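Local coordinates for transposon Tn7 transposition protein tnsA (Escherichia coli, PDB 1T0F), which cuts the 5' DNA strands at the transposon ends and, together with TnsB, forms the transposase that moves Tn7, at residues 69-77 against 243-251; 77-88 against 113-124. All coordinates share one frame; numbering follows the deposited sequence.

Contact 1 of 2, residues 69-77 against 243-251; sequences VFLSLEWES and FIKFNIYKS
K245 NZ is gripped by two oxygens of one residue: it gives a salt bridge to E74 OE2 at 2.7 Å and a hydrogen bond to the backbone O of E74 at 2.9 Å. The carboxylate oxygen is met on its anti side, somewhat out of plane. The E74 chain folds about CB-CG (chi2 75°), which carries its carboxylate to the lysine; the hydroxyl of S52 and the backbone N of K54 also bond this carboxylate. The next residue, W75, lies against the 247-250 type I turn. The edge of Y249 stands T-shaped on one face of the indole, with CE2 3.4 Å from W75 CE3 and the planes at 68°. Beside the indole, N247 OD1 takes the backbone N-H of Y249 in an Asx turn and a weak, bent bond from W75 NE1 (3.3 Å). I248 CD1 rests on the helix backbone, 3.6 Å from S72 CA. S72 OG, bonded to A68 O one turn earlier, also accepts from a water that reaches Y249 OH. The contact thus seats the last turn of nuclease helix 64-75 on strand 244-245 and the loop that follows it; helix 173-183 packs on L71, F246 and Y249, and strand 115-122 on L73.

Contact 2 of 2, residues 77-88 against 113-124; sequences SSVLDIREQFPL and VMSTDFLVDCKD. With MG (magnesium ion), chain E.
Strands 79-87 and 115-122 pair as an antiparallel ladder in the mixed sheet of a PD-(D/E)XK-type nuclease. Main-chain bonds run from K123 N on S78 O to L88 N on M114 O, and the register slips at a classic beta bulge where L80 N (2.7 Å) and D81 N (3.2 Å) both bind D121 O. The chains also turn a corner at Q85 and D117, where Q85 N still reaches D117 O.

Charged groups gather on the face of D81, R83 and D121. R83 NH2 meets the syn lone pair of D121 OD2 at 2.9 Å; one water joins that oxygen to D81 OD2, which also accepts from G29 N, and another joins it to R83 NE and L119 O. The arginine probably eases the closeness of the two carboxylates.

Apolar packing on this face centres on L119, whose CD2 touches one face of the guanidinium and sits over the middle of the F86 ring, 3.7 Å from its centroid, as a CH-pi contact. On the opposite face of the sheet, I82 CG2 lies 3.8 Å from F118 CD1.

Water-mediated and metal bonds complete the active-site corner: Q85 NE2 bonds the catalytic E66, while a water ties Q85 OE1 and S115 OG to D117 OD1. The other oxygen of the catalytic D117, OD2, binds magnesium at 2.4 Å, alongside Q133, V134 and two waters.

From the N terminus the chain runs along helix 64-75 and passes through the short loop holding S77, which both contacts share, into strand 79-87. Contact 2 closes first: a short excursion containing helix 90-100 brings 113-124 back beside 77-88. Contact 1 closes only at 243-251, after the remaining sheet strands and the C-terminal helices, so contact 2 is nested inside its loop. The two meet where the helix lies on the sheet: L73 CB packs on I82 CD1 at 3.7 Å, and V69 CG1 on F118 CE2 at 3.6 Å. Helix 64-75 therefore lies between the metal-binding nuclease sheet and the C-terminal part of the chain.

Contact 1 of 2, residues 69-77 against 243-251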
loop_
_atom_site.group_PDB
_atom_site.type_symbol
_atom_site.label_atom_id
_atom_site.label_comp_id
_atom_site.label_asym_id
_atom_site.label_seq_id
_atom_site.Cartn_x
_atom_site.Cartn_y
_atom_site.Cartn_z
ATOM N N VAL A 69 -2.961 2.024 2.820
ATOM C CA VAL A 69 -1.732 2.791 2.671
ATOM C C VAL A 69 -1.629 3.344 1.250
ATOM O O VAL A 69 -1.246 4.498 1.055
ATOM C CB VAL A 69 -0.480 1.925 2.989
ATOM C CG1 VAL A 69 0.787 2.728 2.739
ATOM C CG2 VAL A 69 -0.524 1.464 4.447
ATOM N N PHE A 70 -1.978 2.528 0.259
ATOM C CA PHE A 70 -1.936 2.980 -1.125
ATOM C C PHE A 70 -2.861 4.185 -1.344
ATOM O O PHE A 70 -2.451 5.195 -1.911
ATOM C CB PHE A 70 -2.361 1.864 -2.083
ATOM C CG PHE A 70 -2.538 2.332 -3.500
ATOM C CD1 PHE A 70 -1.444 2.455 -4.346
ATOM C CD2 PHE A 70 -3.790 2.737 -3.960
ATOM C CE1 PHE A 70 -1.594 2.979 -5.632
ATOM C CE2 PHE A 70 -3.951 3.262 -5.238
ATOM C CZ PHE A 70 -2.846 3.383 -6.076
ATOM N N LEU A 71 -4.111 4.075 -0.907
ATOM C CA LEU A 71 -5.057 5.179 -1.086
ATOM C C LEU A 71 -4.558 6.451 -0.395
ATOM O O LEU A 71 -4.728 7.561 -0.912
ATOM C CB LEU A 71 -6.436 4.786 -0.554
ATOM C CG LEU A 71 -7.150 3.656 -1.306
ATOM C CD1 LEU A 71 -8.398 3.222 -0.541
ATOM C CD2 LEU A 71 -7.516 4.124 -2.706
ATOM N N SER A 72 -3.941 6.292 0.769
ATOM C CA SER A 72 -3.404 7.436 1.503
ATOM C C SER A 72 -2.241 8.072 0.736
ATOM O O SER A 72 -2.108 9.300 0.704
ATOM C CB SER A 72 -2.934 7.006 2.901
ATOM O OG SER A 72 -3.991 6.402 3.636
ATOM N N LEU A 73 -1.390 7.244 0.127
ATOM C CA LEU A 73 -0.252 7.751 -0.644
ATOM C C LEU A 73 -0.697 8.454 -1.923
ATOM O O LEU A 73 -0.183 9.521 -2.265
ATOM C CB LEU A 73 0.700 6.607 -1.018
ATOM C CG LEU A 73 1.476 5.930 0.115
ATOM C CD1 LEU A 73 2.159 4.675 -0.424
ATOM C CD2 LEU A 73 2.503 6.903 0.697
ATOM N N GLU A 74 -1.649 7.844 -2.625
ATOM C CA GLU A 74 -2.183 8.381 -3.882
ATOM C C GLU A 74 -2.896 9.717 -3.656
ATOM O O GLU A 74 -3.039 10.521 -4.574
ATOM C CB GLU A 74 -3.143 7.355 -4.498
ATOM C CG GLU A 74 -3.804 7.743 -5.816
ATOM C CD GLU A 74 -2.875 7.668 -7.027
ATOM O OE1 GLU A 74 -1.889 6.893 -7.008
ATOM O OE2 GLU A 74 -3.152 8.375 -8.017
ATOM N N TRP A 75 -3.336 9.951 -2.426
ATOM C CA TRP A 75 -4.013 11.200 -2.081
ATOM C C TRP A 75 -3.026 12.373 -1.957
ATOM O O TRP A 75 -3.371 13.512 -2.271
ATOM C CB TRP A 75 -4.757 11.033 -0.755
ATOM C CG TRP A 75 -5.402 12.295 -0.256
ATOM C CD1 TRP A 75 -6.621 12.794 -0.619
ATOM C CD2 TRP A 75 -4.844 13.230 0.674
ATOM N NE1 TRP A 75 -6.859 13.985 0.032
ATOM C CE2 TRP A 75 -5.783 14.276 0.830
ATOM C CE3 TRP A 75 -3.641 13.288 1.387
ATOM C CZ2 TRP A 75 -5.554 15.367 1.673
ATOM C CZ3 TRP A 75 -3.413 14.375 2.228
ATOM C CH2 TRP A 75 -4.368 15.400 2.363
ATOM N N GLU A 76 -1.809 12.095 -1.490
ATOM C CA GLU A 76 -0.784 13.132 -1.300
ATOM C C GLU A 76 -0.316 13.782 -2.598
ATOM O O GLU A 76 0.174 13.103 -3.497
ATOM C CB GLU A 76 0.431 12.543 -0.577
ATOM C CG GLU A 76 0.157 12.067 0.846
ATOM C CD GLU A 76 -0.123 13.210 1.812
ATOM O OE1 GLU A 76 0.211 14.371 1.485
ATOM O OE2 GLU A 76 -0.660 12.940 2.908
ATOM N N SER A 77 -0.432 15.105 -2.688
ATOM C CA SER A 77 -0.027 15.795 -3.912
ATOM C C SER A 77 1.454 15.652 -4.274
ATOM O O SER A 77 1.797 15.595 -5.450
ATOM C CB SER A 77 -0.388 17.284 -3.831
ATOM O OG SER A 77 0.396 17.955 -2.863
ATOM N N PHE A 243 -10.214 4.788 -10.764
ATOM C CA PHE A 243 -10.384 5.740 -11.859
ATOM C C PHE A 243 -10.843 7.094 -11.334
ATOM O O PHE A 243 -10.634 8.125 -11.968
ATOM C CB PHE A 243 -11.353 5.174 -12.892
ATOM C CG PHE A 243 -10.821 3.956 -13.579
ATOM C CD1 PHE A 243 -9.632 4.025 -14.297
ATOM C CD2 PHE A 243 -11.467 2.732 -13.463
ATOM C CE1 PHE A 243 -9.087 2.894 -14.889
ATOM C CE2 PHE A 243 -10.929 1.588 -14.052
ATOM C CZ PHE A 243 -9.735 1.672 -14.766
ATOM N N ILE A 244 -11.454 7.077 -10.157
ATOM C CA ILE A 244 -11.890 8.294 -9.505
ATOM C C ILE A 244 -11.267 8.289 -8.117
ATOM O O ILE A 244 -11.313 7.276 -7.421
ATOM C CB ILE A 244 -13.425 8.341 -9.341
ATOM C CG1 ILE A 244 -14.097 8.347 -10.715
ATOM C CG2 ILE A 244 -13.837 9.583 -8.542
ATOM C CD1 ILE A 244 -15.619 8.285 -10.637
ATOM N N LYS A 245 -10.649 9.400 -7.732
ATOM C CA LYS A 245 -10.082 9.509 -6.398
ATOM C C LYS A 245 -10.759 10.714 -5.745
ATOM O O LYS A 245 -11.251 11.610 -6.438
ATOM C CB LYS A 245 -8.560 9.672 -6.441
ATOM C CG LYS A 245 -8.056 10.755 -7.347
ATOM C CD LYS A 245 -6.609 10.490 -7.772
ATOM C CE LYS A 245 -5.602 10.849 -6.699
ATOM N NZ LYS A 245 -4.193 10.733 -7.215
ATOM N N PHE A 246 -10.811 10.724 -4.421
ATOM C CA PHE A 246 -11.479 11.815 -3.720
ATOM C C PHE A 246 -10.752 12.182 -2.436
ATOM O O PHE A 246 -9.683 11.653 -2.152
ATOM C CB PHE A 246 -12.917 11.408 -3.396
ATOM C CG PHE A 246 -13.023 10.234 -2.450
ATOM C CD1 PHE A 246 -12.729 8.942 -2.880
ATOM C CD2 PHE A 246 -13.427 10.425 -1.130
ATOM C CE1 PHE A 246 -12.839 7.849 -2.003
ATOM C CE2 PHE A 246 -13.540 9.348 -0.249
ATOM C CZ PHE A 246 -13.246 8.054 -0.685
ATOM N N ASN A 247 -11.323 13.102 -1.664
ATOM C CA ASN A 247 -10.698 13.491 -0.406
ATOM C C ASN A 247 -11.035 12.413 0.619
ATOM O O ASN A 247 -12.047 12.499 1.322
ATOM C CB ASN A 247 -11.224 14.853 0.069
ATOM C CG ASN A 247 -10.500 15.349 1.305
ATOM O OD1 ASN A 247 -9.605 14.679 1.816
ATOM N ND2 ASN A 247 -10.884 16.527 1.795
ATOM N N ILE A 248 -10.178 11.396 0.691
ATOM C CA ILE A 248 -10.372 10.266 1.593
ATOM C C ILE A 248 -10.336 10.634 3.070
ATOM O O ILE A 248 -10.753 9.844 3.919
ATOM C CB ILE A 248 -9.308 9.168 1.344
ATOM C CG1 ILE A 248 -7.908 9.710 1.644
ATOM C CG2 ILE A 248 -9.368 8.717 -0.098
ATOM C CD1 ILE A 248 -6.837 8.628 1.734
ATOM N N TYR A 249 -9.833 11.822 3.376
ATOM C CA TYR A 249 -9.759 12.267 4.761
ATOM C C TYR A 249 -11.073 12.888 5.212
ATOM O O TYR A 249 -11.214 13.331 6.346
ATOM C CB TYR A 249 -8.589 13.232 4.934
ATOM C CG TYR A 249 -7.269 12.494 4.986
ATOM C CD1 TYR A 249 -6.879 11.810 6.137
ATOM C CD2 TYR A 249 -6.449 12.413 3.862
ATOM C CE1 TYR A 249 -5.698 11.057 6.167
ATOM C CE2 TYR A 249 -5.275 11.665 3.880
ATOM C CZ TYR A 249 -4.906 10.993 5.032
ATOM O OH TYR A 249 -3.739 10.261 5.047
ATOM N N LYS A 250 -12.040 12.898 4.303
ATOM C CA LYS A 250 -13.368 13.417 4.592
ATOM C C LYS A 250 -14.323 12.311 4.179
ATOM O O LYS A 250 -14.080 11.622 3.190
ATOM C CB LYS A 250 -13.632 14.677 3.768
ATOM C CG LYS A 250 -14.985 15.323 4.017
ATOM C CD LYS A 250 -15.132 16.599 3.201
ATOM C CE LYS A 250 -14.061 17.616 3.569
ATOM N NZ LYS A 250 -14.208 18.888 2.801
ATOM N N SER A 251 -15.394 12.116 4.941
ATOM C CA SER A 251 -16.368 11.091 4.597
ATOM C C SER A 251 -16.743 11.320 3.138
ATOM O O SER A 251 -16.959 12.461 2.720
ATOM C CB SER A 251 -17.610 11.221 5.480
ATOM O OG SER A 251 -18.533 10.180 5.211
HETATM O O HOH W 1 -4.129 7.369 6.298
#

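Contact 2 of 2, residues 77-88 against 113-124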
loop_
_atom_site.group_PDB
_atom_site.type_symbol
_atom_site.label_atom_id
_atom_site.label_comp_id
_atom_site.label_asym_id
_atom_site.label_seq_id
_atom_site.Cartn_x
_atom_site.Cartn_y
_atom_site.Cartn_z
ATOM N N SER A 77 -0.432 15.105 -2.688
ATOM C CA SER A 77 -0.027 15.795 -3.912
ATOM C C SER A 77 1.454 15.652 -4.274
ATOM O O SER A 77 1.797 15.595 -5.450
ATOM C CB SER A 77 -0.388 17.284 -3.831
ATOM O OG SER A 77 0.396 17.955 -2.863
ATOM N N SER A 78 2.324 15.573 -3.273
ATOM C CA SER A 78 3.764 15.474 -3.515
ATOM C C SER A 78 4.293 14.117 -3.992
ATOM O O SER A 78 5.407 14.035 -4.505
ATOM C CB SER A 78 4.529 15.873 -2.255
ATOM O OG SER A 78 4.294 14.937 -1.218
ATOM N N VAL A 79 3.515 13.055 -3.817
ATOM C CA VAL A 79 3.973 11.737 -4.257
ATOM C C VAL A 79 4.107 11.694 -5.772
ATOM O O VAL A 79 3.176 12.042 -6.512
ATOM C CB VAL A 79 3.015 10.623 -3.774
ATOM C CG1 VAL A 79 3.366 9.288 -4.427
ATOM C CG2 VAL A 79 3.119 10.496 -2.260
ATOM N N LEU A 80 5.283 11.277 -6.231
ATOM C CA LEU A 80 5.572 11.189 -7.659
ATOM C C LEU A 80 5.442 9.760 -8.179
ATOM O O LEU A 80 4.898 9.529 -9.264
ATOM C CB LEU A 80 6.988 11.696 -7.929
ATOM C CG LEU A 80 7.458 11.730 -9.383
ATOM C CD1 LEU A 80 6.597 12.696 -10.196
ATOM C CD2 LEU A 80 8.916 12.163 -9.417
ATOM N N ASP A 81 5.954 8.803 -7.413
ATOM C CA ASP A 81 5.885 7.403 -7.819
ATOM C C ASP A 81 5.623 6.517 -6.607
ATOM O O ASP A 81 5.998 6.852 -5.483
ATOM C CB ASP A 81 7.195 6.980 -8.499
ATOM C CG ASP A 81 7.070 5.658 -9.262
ATOM O OD1 ASP A 81 5.937 5.140 -9.399
ATOM O OD2 ASP A 81 8.107 5.142 -9.741
ATOM N N ILE A 82 4.947 5.402 -6.852
ATOM C CA ILE A 82 4.636 4.429 -5.812
ATOM C C ILE A 82 5.010 3.080 -6.411
ATOM O O ILE A 82 4.399 2.644 -7.386
ATOM C CB ILE A 82 3.133 4.414 -5.466
ATOM C CG1 ILE A 82 2.731 5.742 -4.808
ATOM C CG2 ILE A 82 2.824 3.243 -4.518
ATOM C CD1 ILE A 82 1.220 5.909 -4.642
ATOM N N ARG A 83 6.031 2.446 -5.846
ATOM C CA ARG A 83 6.478 1.145 -6.322
ATOM C C ARG A 83 6.196 0.089 -5.252
ATOM O O ARG A 83 6.947 -0.053 -4.295
ATOM C CB ARG A 83 7.971 1.207 -6.668
ATOM C CG ARG A 83 8.244 1.894 -8.029
ATOM C CD ARG A 83 9.737 2.041 -8.340
ATOM N NE ARG A 83 10.395 3.066 -7.525
ATOM C CZ ARG A 83 11.715 3.201 -7.409
ATOM N NH1 ARG A 83 12.527 2.372 -8.047
ATOM N NH2 ARG A 83 12.230 4.176 -6.674
ATOM N N GLU A 84 5.098 -0.638 -5.432
ATOM C CA GLU A 84 4.670 -1.660 -4.475
ATOM C C GLU A 84 5.405 -2.982 -4.653
ATOM O O GLU A 84 5.896 -3.290 -5.742
ATOM C CB GLU A 84 3.157 -1.902 -4.588
ATOM C CG GLU A 84 2.695 -2.735 -5.797
ATOM C CD GLU A 84 2.490 -1.921 -7.078
ATOM O OE1 GLU A 84 3.013 -0.790 -7.183
ATOM O OE2 GLU A 84 1.811 -2.431 -7.995
ATOM N N GLN A 85 5.467 -3.756 -3.570
ATOM C CA GLN A 85 6.126 -5.066 -3.570
ATOM C C GLN A 85 7.519 -4.928 -4.188
ATOM O O GLN A 85 7.863 -5.621 -5.156
ATOM C CB GLN A 85 5.295 -6.078 -4.374
ATOM C CG GLN A 85 3.768 -5.949 -4.286
ATOM C CD GLN A 85 3.210 -5.980 -2.864
ATOM O OE1 GLN A 85 3.822 -6.539 -1.946
ATOM N NE2 GLN A 85 2.026 -5.389 -2.684
ATOM N N PHE A 86 8.317 -4.027 -3.624
ATOM C CA PHE A 86 9.662 -3.764 -4.119
ATOM C C PHE A 86 10.655 -4.791 -3.562
ATOM O O PHE A 86 10.868 -4.876 -2.351
ATOM C CB PHE A 86 10.091 -2.348 -3.726
ATOM C CG PHE A 86 11.368 -1.906 -4.374
ATOM C CD1 PHE A 86 11.374 -1.481 -5.696
ATOM C CD2 PHE A 86 12.566 -1.942 -3.674
ATOM C CE1 PHE A 86 12.562 -1.095 -6.315
ATOM C CE2 PHE A 86 13.763 -1.559 -4.284
ATOM C CZ PHE A 86 13.757 -1.135 -5.611
ATOM N N PRO A 87 11.292 -5.568 -4.453
ATOM C CA PRO A 87 12.259 -6.600 -4.057
ATOM C C PRO A 87 13.593 -6.066 -3.550
ATOM O O PRO A 87 14.120 -5.089 -4.079
ATOM C CB PRO A 87 12.404 -7.422 -5.336
ATOM C CG PRO A 87 12.371 -6.338 -6.393
ATOM C CD PRO A 87 11.203 -5.468 -5.926
ATOM N N LEU A 88 14.137 -6.718 -2.521
ATOM C CA LEU A 88 15.412 -6.328 -1.944
ATOM C C LEU A 88 16.463 -7.277 -2.521
ATOM O O LEU A 88 16.261 -8.491 -2.524
ATOM C CB LEU A 88 15.366 -6.463 -0.417
ATOM C CG LEU A 88 14.109 -5.943 0.295
ATOM C CD1 LEU A 88 14.337 -5.965 1.803
ATOM C CD2 LEU A 88 13.795 -4.527 -0.164
ATOM N N VAL A 113 13.116 -14.209 -1.953
ATOM C CA VAL A 113 13.438 -12.820 -2.215
ATOM C C VAL A 113 12.536 -12.001 -1.298
ATOM O O VAL A 113 11.315 -12.154 -1.325
ATOM C CB VAL A 113 13.135 -12.432 -3.675
ATOM C CG1 VAL A 113 13.339 -10.923 -3.867
ATOM C CG2 VAL A 113 14.054 -13.219 -4.617
ATOM N N MET A 114 13.141 -11.152 -0.480
ATOM C CA MET A 114 12.372 -10.306 0.428
ATOM C C MET A 114 11.845 -9.100 -0.346
ATOM O O MET A 114 12.412 -8.717 -1.373
ATOM C CB MET A 114 13.262 -9.835 1.580
ATOM C CG MET A 114 13.772 -10.961 2.460
ATOM S SD MET A 114 14.747 -10.380 3.838
ATOM C CE MET A 114 13.424 -9.731 4.913
ATOM N N SER A 115 10.755 -8.511 0.133
ATOM C CA SER A 115 10.192 -7.339 -0.533
ATOM C C SER A 115 9.631 -6.345 0.483
ATOM O O SER A 115 9.208 -6.723 1.578
ATOM C CB SER A 115 9.100 -7.753 -1.530
ATOM O OG SER A 115 7.986 -8.360 -0.895
ATOM N N THR A 116 9.668 -5.069 0.118
ATOM C CA THR A 116 9.153 -3.998 0.961
ATOM C C THR A 116 7.845 -3.587 0.299
ATOM O O THR A 116 7.795 -3.376 -0.913
ATOM C CB THR A 116 10.152 -2.823 1.020
ATOM O OG1 THR A 116 11.290 -3.224 1.791
ATOM C CG2 THR A 116 9.519 -1.598 1.683
ATOM N N ASP A 117 6.785 -3.477 1.088
ATOM C CA ASP A 117 5.486 -3.184 0.527
ATOM C C ASP A 117 5.383 -1.971 -0.382
ATOM O O ASP A 117 4.699 -2.047 -1.399
ATOM C CB ASP A 117 4.444 -3.132 1.639
ATOM C CG ASP A 117 4.370 -4.452 2.403
ATOM O OD1 ASP A 117 4.643 -5.505 1.784
ATOM O OD2 ASP A 117 4.053 -4.447 3.605
ATOM N N PHE A 118 6.053 -0.873 -0.030
ATOM C CA PHE A 118 6.019 0.336 -0.863
ATOM C C PHE A 118 7.326 1.112 -0.827
ATOM O O PHE A 118 7.889 1.345 0.244
ATOM C CB PHE A 118 4.928 1.318 -0.400
ATOM C CG PHE A 118 3.533 0.769 -0.432
ATOM C CD1 PHE A 118 2.786 0.779 -1.608
ATOM C CD2 PHE A 118 2.941 0.285 0.735
ATOM C CE1 PHE A 118 1.464 0.318 -1.621
ATOM C CE2 PHE A 118 1.624 -0.177 0.737
ATOM C CZ PHE A 118 0.880 -0.161 -0.443
ATOM N N LEU A 119 7.808 1.514 -1.997
ATOM C CA LEU A 119 8.997 2.358 -2.085
ATOM C C LEU A 119 8.385 3.602 -2.723
ATOM O O LEU A 119 7.844 3.538 -3.827
ATOM C CB LEU A 119 10.073 1.759 -2.996
ATOM C CG LEU A 119 11.253 2.713 -3.223
ATOM C CD1 LEU A 119 11.920 3.058 -1.901
ATOM C CD2 LEU A 119 12.267 2.068 -4.167
ATOM N N VAL A 120 8.467 4.726 -2.024
ATOM C CA VAL A 120 7.818 5.949 -2.488
ATOM C C VAL A 120 8.786 7.060 -2.837
ATOM O O VAL A 120 9.763 7.287 -2.121
ATOM C CB VAL A 120 6.835 6.464 -1.387
ATOM C CG1 VAL A 120 6.013 7.663 -1.897
ATOM C CG2 VAL A 120 5.906 5.326 -0.951
ATOM N N ASP A 121 8.504 7.736 -3.952
ATOM C CA ASP A 121 9.304 8.869 -4.412
ATOM C C ASP A 121 8.405 10.109 -4.359
ATOM O O ASP A 121 7.266 10.066 -4.805
ATOM C CB ASP A 121 9.776 8.651 -5.852
ATOM C CG ASP A 121 10.860 7.593 -5.959
ATOM O OD1 ASP A 121 11.968 7.826 -5.438
ATOM O OD2 ASP A 121 10.601 6.531 -6.559
ATOM N N CYS A 122 8.917 11.205 -3.814
ATOM C CA CYS A 122 8.138 12.440 -3.721
ATOM C C CYS A 122 8.853 13.568 -4.464
ATOM O O CYS A 122 10.083 13.570 -4.569
ATOM C CB CYS A 122 7.933 12.829 -2.255
ATOM S SG CYS A 122 7.036 11.588 -1.271
ATOM N N LYS A 123 8.076 14.518 -4.975
ATOM C CA LYS A 123 8.617 15.648 -5.732
ATOM C C LYS A 123 9.337 16.648 -4.848
ATOM O O LYS A 123 10.325 17.261 -5.259
ATOM C CB LYS A 123 7.495 16.363 -6.486
ATOM C CG LYS A 123 6.872 15.524 -7.583
ATOM C CD LYS A 123 5.751 16.264 -8.293
ATOM C CE LYS A 123 4.608 16.585 -7.347
ATOM N NZ LYS A 123 3.455 17.195 -8.077
ATOM N N ASP A 124 8.821 16.825 -3.641
ATOM C CA ASP A 124 9.402 17.741 -2.670
ATOM C C ASP A 124 8.875 17.337 -1.308
ATOM O O ASP A 124 8.325 16.249 -1.155
ATOM C CB ASP A 124 8.994 19.190 -2.966
ATOM C CG ASP A 124 7.496 19.352 -3.137
ATOM O OD1 ASP A 124 6.737 18.584 -2.512
ATOM O OD2 ASP A 124 7.078 20.258 -3.889
HETATM MG MG MG E . 3.664 -6.501 4.783
HETATM O O HOH W 2 6.455 15.096 0.310
HETATM O O HOH W 3 10.448 6.150 -9.272
HETATM O O HOH W 4 8.696 4.865 -6.038
HETATM O O HOH W 5 6.119 -6.734 -0.379
HETATM O O HOH W 6 15.892 -10.547 -0.849
HETATM O O HOH W 7 1.416 -7.012 3.682
HETATM O O HOH W 8 3.368 -8.682 5.827
#